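Local atomic coordinates of PUA domain-containing protein (Archaeoglobus fulgidus DSM 4304, PDB entry 2Q07), a protein that is of unknown function but belongs to the archaeosine synthase type 1 family of tRNA modification and probably binds RNA, with a PUA domain in this C-terminal part. Residues Thr31-Pro36 with Gln158-Lys163. Residues are numbered along the deposited sequence; the frame is centred on the assembly and turned at random.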
# COMPACT_ATOMS: atom_id res chain seq x y z
N THR A 31 -11.19 -2.35 -15.34
CA THR A 31 -11.60 -3.66 -14.86
C THR A 31 -10.80 -4.03 -13.61
O THR A 31 -9.61 -3.72 -13.51
CB THR A 31 -11.37 -4.74 -15.95
OG1 THR A 31 -12.24 -4.48 -17.06
CG2 THR A 31 -11.68 -6.14 -15.41
N VAL A 32 -11.45 -4.67 -12.64
CA VAL A 32 -10.74 -5.09 -11.44
C VAL A 32 -10.95 -6.59 -11.20
O VAL A 32 -12.08 -7.09 -11.24
CB VAL A 32 -11.20 -4.32 -10.18
CG1 VAL A 32 -12.69 -4.55 -9.92
CG2 VAL A 32 -10.38 -4.76 -8.98
N LEU A 33 -9.85 -7.29 -10.95
CA LEU A 33 -9.87 -8.72 -10.69
C LEU A 33 -9.88 -8.99 -9.18
O LEU A 33 -9.01 -8.50 -8.44
CB LEU A 33 -8.63 -9.35 -11.32
CG LEU A 33 -8.41 -10.84 -11.09
CD1 LEU A 33 -9.58 -11.62 -11.68
CD2 LEU A 33 -7.09 -11.25 -11.73
N LEU A 34 -10.86 -9.76 -8.71
CA LEU A 34 -10.93 -10.10 -7.29
C LEU A 34 -10.32 -11.49 -7.09
O LEU A 34 -10.63 -12.43 -7.83
CB LEU A 34 -12.39 -10.07 -6.79
CG LEU A 34 -13.19 -8.80 -7.10
CD1 LEU A 34 -14.57 -8.89 -6.46
CD2 LEU A 34 -12.44 -7.57 -6.59
N LEU A 35 -9.46 -11.60 -6.08
CA LEU A 35 -8.76 -12.84 -5.79
C LEU A 35 -8.83 -13.25 -4.32
O LEU A 35 -9.04 -12.43 -3.44
CB LEU A 35 -7.30 -12.69 -6.21
CG LEU A 35 -7.06 -12.38 -7.68
CD1 LEU A 35 -5.63 -11.93 -7.90
CD2 LEU A 35 -7.39 -13.62 -8.51
N PRO A 36 -8.62 -14.54 -4.04
CA PRO A 36 -8.67 -14.99 -2.65
C PRO A 36 -7.35 -14.71 -1.94
O PRO A 36 -6.29 -14.69 -2.56
CB PRO A 36 -8.94 -16.48 -2.80
CG PRO A 36 -8.09 -16.83 -3.98
CD PRO A 36 -8.34 -15.68 -4.95
N GLN A 158 -11.07 -15.10 -20.90
CA GLN A 158 -12.11 -14.54 -21.74
C GLN A 158 -12.74 -13.27 -21.20
O GLN A 158 -13.49 -12.61 -21.91
CB GLN A 158 -13.15 -15.62 -22.05
CG GLN A 158 -12.66 -16.53 -23.17
CD GLN A 158 -13.51 -17.76 -23.41
OE1 GLN A 158 -14.75 -17.71 -23.33
NE2 GLN A 158 -12.85 -18.88 -23.72
N GLU A 159 -12.42 -12.93 -19.95
CA GLU A 159 -12.95 -11.72 -19.31
C GLU A 159 -11.92 -10.60 -19.16
O GLU A 159 -12.29 -9.44 -19.14
CB GLU A 159 -13.48 -12.02 -17.90
CG GLU A 159 -14.73 -12.89 -17.82
CD GLU A 159 -15.89 -12.34 -18.61
OE1 GLU A 159 -16.03 -11.10 -18.71
OE2 GLU A 159 -16.69 -13.15 -19.12
N ILE A 160 -10.64 -10.94 -19.06
CA ILE A 160 -9.61 -9.91 -18.85
C ILE A 160 -8.49 -9.85 -19.89
O ILE A 160 -7.52 -9.12 -19.70
CB ILE A 160 -8.95 -10.05 -17.45
CG1 ILE A 160 -8.12 -11.34 -17.38
CG2 ILE A 160 -10.01 -10.05 -16.36
CD1 ILE A 160 -7.27 -11.47 -16.12
N GLU A 161 -8.61 -10.62 -20.97
CA GLU A 161 -7.59 -10.64 -22.02
C GLU A 161 -7.25 -9.20 -22.42
O GLU A 161 -8.15 -8.42 -22.73
CB GLU A 161 -8.12 -11.41 -23.24
CG GLU A 161 -7.04 -12.11 -24.06
CD GLU A 161 -6.50 -13.35 -23.36
OE1 GLU A 161 -6.11 -13.24 -22.18
OE2 GLU A 161 -6.45 -14.42 -24.01
N SER A 162 -5.97 -8.85 -22.42
CA SER A 162 -5.56 -7.49 -22.77
C SER A 162 -4.35 -7.44 -23.71
O SER A 162 -3.50 -8.33 -23.69
CB SER A 162 -5.26 -6.68 -21.52
OG SER A 162 -4.18 -7.26 -20.81
N LYS A 163 -4.29 -6.38 -24.50
CA LYS A 163 -3.23 -6.17 -25.49
C LYS A 163 -1.76 -6.13 -25.05
O LYS A 163 -0.98 -7.00 -25.43
CB LYS A 163 -3.55 -4.92 -26.32
CG LYS A 163 -4.89 -4.97 -27.07
CD LYS A 163 -6.08 -4.94 -26.11
CE LYS A 163 -7.42 -5.05 -26.84
NZ LYS A 163 -7.61 -6.37 -27.52
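No ring or planar polar group lies between Thr31, Leu33 and Ile160, so the flat element here is the β-sheet itself. Thr31 and Leu33 point from one face of strand 31-36 toward Ile160, whereas Val32 points away from it and Leu34 meets Val128 of helix 123-132. At the strand's edges, backbone hydrogen bonds run to strands 61-65 and 115-118.

Ile160, in the last turn of its helix, presents two methyls. With chi1 at 68°, CG1 and CG2 straddle its backbone N. The extended arm aims CD1 at Leu33, reaching the flank of the CD2 methyl at 4.4 Å; CD2 is the Leu33 methyl anti to CA. The shorter branch, CG2, comes 4.4 Å from CG2 of Thr31. Both approaches are loose and purely apolar, with no hydrogen bond across, and all three residues are buried. Ile160 also rests on Val117 of the next strand.

Polar links outside the pair flank this spot: Glu159 forms a salt bridge with Lys115, and Ser162 OG bonds Asn59 after the helix ends. Helix 150-160 thus packs its C-terminal end against the central parallel strands, as in a layered α/β domain, consistent with the UDG-like assignment of this region.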